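PDB 5NNS: glycosyl hydrolase family 61, 2 protein from Heterobasidion irregulare TC 32-1, which depolymerizes crystalline and amorphous polysaccharides by copper-dependent oxidation of glycosidic bonds, yielding C1-oxidized products, with H2O2 or O2 as cosubstrate. Local coordinates for residues 1-5 against 33-38; 46-50 against 150-154. All coordinates share one frame. Residues are numbered along the deposited sequence.

Interaction 1. Residues 1-5 against 33-38. With CU (copper (II) ion), chain E.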
ATOM      1  N   HIS A   1      -8.174  11.875   1.594  1.00 16.46           N
ATOM      2  CA  HIS A   1      -8.816  11.657   0.264  1.00 16.43           C
ATOM      3  C   HIS A   1      -7.764  11.876  -0.804  1.00 15.72           C
ATOM      4  O   HIS A   1      -7.003  12.845  -0.750  1.00 15.19           O
ATOM      5  CB  HIS A   1     -10.013  12.589   0.024  1.00 17.18           C
ATOM      6  CG  HIS A   1     -11.325  12.034   0.487  1.00 17.94           C
ATOM      7  ND1 HIS A   1     -11.684  11.975   1.816  1.00 18.37           N
ATOM      8  CD2 HIS A   1     -12.374  11.532  -0.209  1.00 18.59           C
ATOM      9  CE1 HIS A   1     -12.893  11.449   1.919  1.00 18.70           C
ATOM     10  NE2 HIS A   1     -13.334  11.172   0.705  1.00 18.61           N
ATOM     11  N   GLY A   2      -7.722  10.960  -1.760  1.00 15.32           N
ATOM     12  CA  GLY A   2      -6.670  10.932  -2.758  1.00 15.19           C
ATOM     13  C   GLY A   2      -6.125   9.540  -2.904  1.00 14.87           C
ATOM     14  O   GLY A   2      -6.826   8.563  -2.643  1.00 15.06           O
ATOM     15  N   GLY A   3      -4.866   9.459  -3.319  1.00 14.46           N
ATOM     16  CA  GLY A   3      -4.188   8.188  -3.487  1.00 14.17           C
ATOM     17  C   GLY A   3      -2.885   8.402  -4.208  1.00 14.12           C
ATOM     18  O   GLY A   3      -2.456   9.545  -4.403  1.00 14.15           O
ATOM     19  N   VAL A   4      -2.263   7.298  -4.609  1.00 13.73           N
ATOM     20  CA  VAL A   4      -1.000   7.329  -5.336  1.00 13.25           C
ATOM     21  C   VAL A   4      -1.273   7.708  -6.795  1.00 13.10           C
ATOM     22  O   VAL A   4      -1.930   6.954  -7.531  1.00 12.56           O
ATOM     23  CB  VAL A   4      -0.273   5.974  -5.265  1.00 13.27           C
ATOM     24  CG1 VAL A   4       1.022   6.014  -6.078  1.00 13.25           C
ATOM     25  CG2 VAL A   4       0.001   5.596  -3.809  1.00 13.32           C
ATOM     26  N   LEU A   5      -0.768   8.877  -7.190  1.00 12.85           N
ATOM     27  CA  LEU A   5      -0.946   9.411  -8.540  1.00 12.90           C
ATOM     28  C   LEU A   5       0.164   9.004  -9.507  1.00 13.20           C
ATOM     29  O   LEU A   5      -0.071   8.925 -10.710  1.00 13.43           O
ATOM     30  CB  LEU A   5      -1.018  10.933  -8.491  1.00 12.88           C
ATOM     31  CG  LEU A   5      -2.076  11.555  -7.583  1.00 12.70           C
ATOM     32  CD1 LEU A   5      -1.955  13.064  -7.677  1.00 12.78           C
ATOM     33  CD2 LEU A   5      -3.478  11.087  -7.947  1.00 12.63           C
ATOM     34  N   TRP A  33      -8.049   2.485 -10.028  1.00 15.35           N
ATOM     35  CA  TRP A  33      -8.776   2.912  -8.836  1.00 14.93           C
ATOM     36  C   TRP A  33      -9.602   4.133  -9.215  1.00 14.82           C
ATOM     37  O   TRP A  33      -9.085   5.072  -9.807  1.00 14.53           O
ATOM     38  CB  TRP A  33      -7.812   3.190  -7.669  1.00 14.60           C
ATOM     39  CG  TRP A  33      -6.745   4.238  -7.913  1.00 14.35           C
ATOM     40  CD1 TRP A  33      -5.630   4.119  -8.690  1.00 14.22           C
ATOM     41  CD2 TRP A  33      -6.688   5.546  -7.335  1.00 14.10           C
ATOM     42  NE1 TRP A  33      -4.891   5.275  -8.640  1.00 14.07           N
ATOM     43  CE2 TRP A  33      -5.515   6.165  -7.810  1.00 14.05           C
ATOM     44  CE3 TRP A  33      -7.516   6.252  -6.453  1.00 14.25           C
ATOM     45  CZ2 TRP A  33      -5.152   7.471  -7.450  1.00 14.07           C
ATOM     46  CZ3 TRP A  33      -7.154   7.553  -6.080  1.00 14.14           C
ATOM     47  CH2 TRP A  33      -5.978   8.143  -6.580  1.00 14.19           C
ATOM     48  N   ASP A  34     -10.887   4.111  -8.871  1.00 15.31           N
ATOM     49  CA  ASP A  34     -11.880   4.999  -9.493  1.00 15.54           C
ATOM     50  C   ASP A  34     -12.273   6.278  -8.745  1.00 15.44           C
ATOM     51  O   ASP A  34     -12.870   7.170  -9.356  1.00 15.53           O
ATOM     52  CB  ASP A  34     -13.143   4.194  -9.811  1.00 16.23           C
ATOM     53  CG  ASP A  34     -12.872   3.043 -10.776  1.00 16.79           C
ATOM     54  OD1 ASP A  34     -12.127   3.251 -11.750  1.00 17.13           O
ATOM     55  OD2 ASP A  34     -13.400   1.932 -10.559  1.00 17.44           O
ATOM     56  N   THR A  35     -11.926   6.380  -7.461  0.50 15.30           N
ATOM     57  CA  THR A  35     -12.295   7.540  -6.656  0.50 15.19           C
ATOM     58  C   THR A  35     -11.266   7.815  -5.579  0.50 15.17           C
ATOM     59  O   THR A  35     -10.462   6.951  -5.241  0.50 15.15           O
ATOM     60  CB  THR A  35     -13.651   7.320  -5.968  0.50 15.37           C
ATOM     61  OG1 THR A  35     -13.961   8.449  -5.143  0.50 15.47           O
ATOM     62  CG2 THR A  35     -13.614   6.056  -5.109  0.50 15.39           C
ATOM     63  N   TYR A  36     -11.320   9.029  -5.036  1.00 15.04           N
ATOM     64  CA  TYR A  36     -10.473   9.441  -3.910  1.00 15.02           C
ATOM     65  C   TYR A  36     -10.933   8.895  -2.548  1.00 15.33           C
ATOM     66  O   TYR A  36     -10.215   9.053  -1.572  1.00 15.22           O
ATOM     67  CB  TYR A  36     -10.454  10.974  -3.820  1.00 14.68           C
ATOM     68  CG  TYR A  36      -9.401  11.675  -4.650  1.00 14.55           C
ATOM     69  CD1 TYR A  36      -8.853  11.097  -5.796  1.00 14.52           C
ATOM     70  CD2 TYR A  36      -8.963  12.942  -4.291  1.00 14.38           C
ATOM     71  CE1 TYR A  36      -7.889  11.761  -6.542  1.00 14.39           C
ATOM     72  CE2 TYR A  36      -8.004  13.605  -5.032  1.00 14.33           C
ATOM     73  CZ  TYR A  36      -7.476  13.011  -6.156  1.00 14.15           C
ATOM     74  OH  TYR A  36      -6.533  13.670  -6.890  1.00 14.14           O
ATOM     75  N   ASN A  37     -12.122   8.289  -2.482  1.00 15.80           N
ATOM     76  CA  ASN A  37     -12.746   7.875  -1.225  1.00 16.17           C
ATOM     77  C   ASN A  37     -12.058   6.688  -0.573  1.00 15.85           C
ATOM     78  O   ASN A  37     -11.543   5.802  -1.269  1.00 16.00           O
ATOM     79  CB  ASN A  37     -14.211   7.466  -1.445  1.00 16.94           C
ATOM     80  CG  ASN A  37     -15.058   8.577  -2.029  1.00 17.19           C
ATOM     81  OD1 ASN A  37     -14.703   9.750  -1.966  1.00 18.03           O
ATOM     82  ND2 ASN A  37     -16.188   8.205  -2.602  1.00 17.64           N
ATOM     83  N   PRO A  38     -12.081   6.644   0.766  1.00 15.68           N
ATOM     84  CA  PRO A  38     -11.513   5.487   1.445  1.00 15.78           C
ATOM     85  C   PRO A  38     -12.388   4.240   1.330  1.00 15.83           C
ATOM     86  O   PRO A  38     -13.600   4.334   1.113  1.00 15.87           O
ATOM     87  CB  PRO A  38     -11.451   5.927   2.906  1.00 15.69           C
ATOM     88  CG  PRO A  38     -12.535   6.935   3.040  1.00 15.83           C
ATOM     89  CD  PRO A  38     -12.598   7.645   1.717  1.00 15.72           C
TER
HETATM   90 CU    CU E 303      -9.980  12.022   3.207  1.00 20.84          CU
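The first residue of the chain is a bidentate ligand: His1 chelates the copper ion through its terminal amine (N to CU 2.4 Å) and its imidazole (ND1 to CU 2.2 Å). This is the histidine brace of lytic polysaccharide monooxygenases, which His80 completes as the second histidine. With ND1 on the metal, NE2 faces residues 33-38 and makes a weak hydrogen bond to Asn37 OD1 (3.3 Å), while Pro38 CD lies over one face of the ring in a CH-pi contact, 4.1 Å from its centroid. The backbone is pinned as well: Gly2 N donates to Tyr36 O at 3.1 Å and nearly straight.

Both glycines fit closely. Gly2 has backbone angles (phi 133°, psi -153°) that leave no room for a CB beside the carbonyl oxygen of His1, and its bare CA lies over one face of the Tyr36 ring in a CH-pi contact, 3.5 Å from the centroid. At Gly3 a side chain would run into Trp33, since CA is already 3.6 Å from Trp33 CH2. The broad indole, its NE1 hydrogen-bonded to the Gln30 side chain, also meets Leu5, with CD2 4.0 Å from Trp33 CZ2. Thr35 OG1 accepts from Asn37 N (3.2 Å), an ST turn within residues 33-38.

Residues 1-5 lead into strand 4-9, which pairs with strand 70-75; residues 33-38 belong to the loop after strand 12-15, and Pro38 touches Tyr167 and Gln165 on strand 165-176.

Interaction 2. Residues 46-50 against 150-154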
ATOM      1  N   SER A  46     -12.456  -5.648  -2.296  1.00 15.57           N
ATOM      2  CA  SER A  46     -11.527  -4.880  -3.137  1.00 15.70           C
ATOM      3  C   SER A  46     -10.435  -4.113  -2.362  1.00 15.48           C
ATOM      4  O   SER A  46      -9.802  -3.208  -2.913  1.00 15.45           O
ATOM      5  CB  SER A  46     -12.335  -3.895  -3.986  1.00 15.79           C
ATOM      6  OG  SER A  46     -13.265  -4.588  -4.802  1.00 16.28           O
ATOM      7  N   ILE A  47     -10.200  -4.469  -1.100  1.00 15.27           N
ATOM      8  CA  ILE A  47      -9.219  -3.744  -0.282  1.00 15.10           C
ATOM      9  C   ILE A  47      -7.765  -3.956  -0.741  1.00 14.78           C
ATOM     10  O   ILE A  47      -6.902  -3.134  -0.421  1.00 14.23           O
ATOM     11  CB  ILE A  47      -9.389  -4.035   1.235  1.00 15.17           C
ATOM     12  CG1 ILE A  47      -8.704  -2.933   2.075  1.00 15.18           C
ATOM     13  CG2 ILE A  47      -8.892  -5.437   1.589  1.00 15.15           C
ATOM     14  CD1 ILE A  47      -9.067  -2.936   3.543  1.00 15.37           C
ATOM     15  N   SER A  48      -7.500  -5.025  -1.505  1.00 14.64           N
ATOM     16  CA  SER A  48      -6.155  -5.285  -2.026  1.00 14.81           C
ATOM     17  C   SER A  48      -5.662  -4.178  -2.957  1.00 14.95           C
ATOM     18  O   SER A  48      -4.586  -3.626  -2.730  1.00 14.50           O
ATOM     19  CB  SER A  48      -6.070  -6.639  -2.740  1.00 14.83           C
ATOM     20  OG  SER A  48      -7.008  -6.733  -3.796  1.00 15.27           O
ATOM     21  N   CYS A  49      -6.450  -3.849  -3.985  1.00 15.42           N
ATOM     22  CA  CYS A  49      -6.036  -2.861  -4.990  1.00 15.69           C
ATOM     23  C   CYS A  49      -7.078  -1.785  -5.295  1.00 15.77           C
ATOM     24  O   CYS A  49      -7.036  -1.155  -6.356  1.00 15.71           O
ATOM     25  CB  CYS A  49      -5.581  -3.590  -6.257  1.00 16.00           C
ATOM     26  SG  CYS A  49      -4.140  -4.639  -5.960  1.00 16.54           S
ATOM     27  N   ASN A  50      -7.968  -1.543  -4.327  1.00 15.71           N
ATOM     28  CA  ASN A  50      -9.024  -0.527  -4.404  1.00 15.43           C
ATOM     29  C   ASN A  50     -10.149  -0.933  -5.350  1.00 15.45           C
ATOM     30  O   ASN A  50     -10.115  -2.013  -5.929  1.00 15.28           O
ATOM     31  CB  ASN A  50      -8.457   0.857  -4.784  1.00 15.16           C
ATOM     32  CG  ASN A  50      -9.085   1.990  -3.986  1.00 14.92           C
ATOM     33  OD1 ASN A  50     -10.288   1.968  -3.684  1.00 14.58           O
ATOM     34  ND2 ASN A  50      -8.280   2.995  -3.656  1.00 14.64           N
ATOM     35  N   ILE A 150       2.963  -7.568  -7.434  1.00 17.29           N
ATOM     36  CA  ILE A 150       2.272  -6.309  -7.170  1.00 16.95           C
ATOM     37  C   ILE A 150       3.039  -5.566  -6.073  1.00 16.38           C
ATOM     38  O   ILE A 150       3.519  -6.191  -5.129  1.00 16.36           O
ATOM     39  CB  ILE A 150       0.825  -6.523  -6.685  1.00 17.01           C
ATOM     40  CG1 ILE A 150      -0.001  -7.298  -7.719  1.00 17.04           C
ATOM     41  CG2 ILE A 150       0.163  -5.184  -6.366  1.00 17.11           C
ATOM     42  CD1 ILE A 150      -0.130  -6.627  -9.076  1.00 16.99           C
ATOM     43  N   LEU A 151       3.152  -4.246  -6.216  1.00 15.75           N
ATOM     44  CA  LEU A 151       3.664  -3.358  -5.175  1.00 15.46           C
ATOM     45  C   LEU A 151       2.496  -2.511  -4.702  1.00 15.06           C
ATOM     46  O   LEU A 151       1.904  -1.775  -5.498  1.00 15.53           O
ATOM     47  CB  LEU A 151       4.759  -2.441  -5.726  1.00 15.70           C
ATOM     48  CG  LEU A 151       5.320  -1.366  -4.780  1.00 15.67           C
ATOM     49  CD1 LEU A 151       6.076  -2.025  -3.639  1.00 15.72           C
ATOM     50  CD2 LEU A 151       6.213  -0.384  -5.531  1.00 15.69           C
ATOM     51  N   ARG A 152       2.200  -2.590  -3.406  1.00 14.12           N
ATOM     52  CA  ARG A 152       0.976  -2.047  -2.837  1.00 13.36           C
ATOM     53  C   ARG A 152       1.301  -1.006  -1.765  1.00 12.77           C
ATOM     54  O   ARG A 152       2.004  -1.320  -0.801  1.00 12.47           O
ATOM     55  CB  ARG A 152       0.147  -3.196  -2.243  1.00 13.46           C
ATOM     56  CG  ARG A 152      -0.978  -2.775  -1.302  1.00 13.41           C
ATOM     57  CD  ARG A 152      -1.858  -3.947  -0.923  1.00 13.53           C
ATOM     58  NE  ARG A 152      -3.155  -3.509  -0.411  1.00 13.45           N
ATOM     59  CZ  ARG A 152      -3.425  -3.198   0.858  1.00 13.68           C
ATOM     60  NH1 ARG A 152      -2.490  -3.262   1.802  1.00 13.72           N
ATOM     61  NH2 ARG A 152      -4.657  -2.822   1.184  1.00 13.73           N
ATOM     62  N   HIS A 153       0.783   0.216  -1.931  1.00 11.96           N
ATOM     63  CA  HIS A 153       0.904   1.272  -0.910  1.00 11.52           C
ATOM     64  C   HIS A 153      -0.442   1.484  -0.243  1.00 11.16           C
ATOM     65  O   HIS A 153      -1.470   1.497  -0.920  1.00 10.99           O
ATOM     66  CB  HIS A 153       1.391   2.586  -1.518  1.00 11.35           C
ATOM     67  CG  HIS A 153       2.804   2.531  -1.997  1.00 11.36           C
ATOM     68  ND1 HIS A 153       3.156   1.967  -3.201  1.00 11.43           N
ATOM     69  CD2 HIS A 153       3.959   2.947  -1.423  1.00 11.47           C
ATOM     70  CE1 HIS A 153       4.468   2.042  -3.353  1.00 11.55           C
ATOM     71  NE2 HIS A 153       4.979   2.638  -2.292  1.00 11.36           N
ATOM     72  N   GLU A 154      -0.421   1.665   1.078  1.00 10.75           N
ATOM     73  CA  GLU A 154      -1.633   1.808   1.860  1.00 10.49           C
ATOM     74  C   GLU A 154      -1.484   2.855   2.952  1.00 10.41           C
ATOM     75  O   GLU A 154      -0.491   2.866   3.697  1.00 10.28           O
ATOM     76  CB  GLU A 154      -2.026   0.475   2.484  1.00 10.46           C
ATOM     77  CG  GLU A 154      -3.386   0.499   3.165  1.00 10.38           C
ATOM     78  CD  GLU A 154      -3.843  -0.868   3.621  1.00 10.43           C
ATOM     79  OE1 GLU A 154      -3.001  -1.673   4.083  1.00 10.33           O
ATOM     80  OE2 GLU A 154      -5.054  -1.152   3.498  1.00 10.49           O
TER
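Arg152 reaches out from strand 147-157 and sets one edge of its guanidinium against two successive carbonyls of the loop at 46-50. NE donates to Ser48 O at 2.7 Å, and NH2 to Ile47 O at 2.8 Å. Ile47 and Ser48 have helix-like backbone angles, so their carbonyls point the same way and offer a pair of acceptors to one planar group. A weak backbone hydrogen bond from Asn50 N to Ser46 O (2.9 Å) closes this turn. Arginine suits the place because its long, extended side chain carries several donors in one plane.

Glu154, two residues along the strand and hence on the same side of it, holds the guanidinium from another edge. Arg152 NH1 donates to Glu154 OE1 (2.8 Å) and NH2 to OE2 (2.9 Å), two hydrogen bonds of weak angle that make up a bidentate salt bridge; OE1 is also hydrogen-bonded to Tyr195. Ile47 lends an apolar border, with CG1 4.1 Å from Arg152 NH2 and 4.3 Å from Glu154 OE2. At the other end of the contact Cys49 SG meets Ile150 CG2 at 4.4 Å. That sulfur is joined in a disulfide to Cys170 of the adjacent strand 165-176, while Trp106 of strand 106-116 packs on Cys49, Ile150 and Arg152.

Every touching residue is buried. A charge inside the protein is thus balanced by a carboxylate, and two backbone oxygens of an irregular loop find strong donors, while a covalent link holds the same turn to the sheet.

From the N terminus, the chain runs through strands 4-9 and 12-15 before interaction 1 closes the first loop by bringing residues 33-38 back to the copper-binding end. The same long connection between strands 12-15 and 63-66 then supplies residues 46-50, which open interaction 2; that loop closes about a hundred residues later on strand 147-157. The two contacts follow in series, neither nesting nor crossing. They nevertheless touch, Trp33 CB lying 3.8 Å from Asn50 CB. The connection thus packs on the four-stranded sheet through interaction 1 and on the six-stranded one through interaction 2, while Val4 CG2, 4.0 Å from His153 CB, brings the two sheets into direct contact.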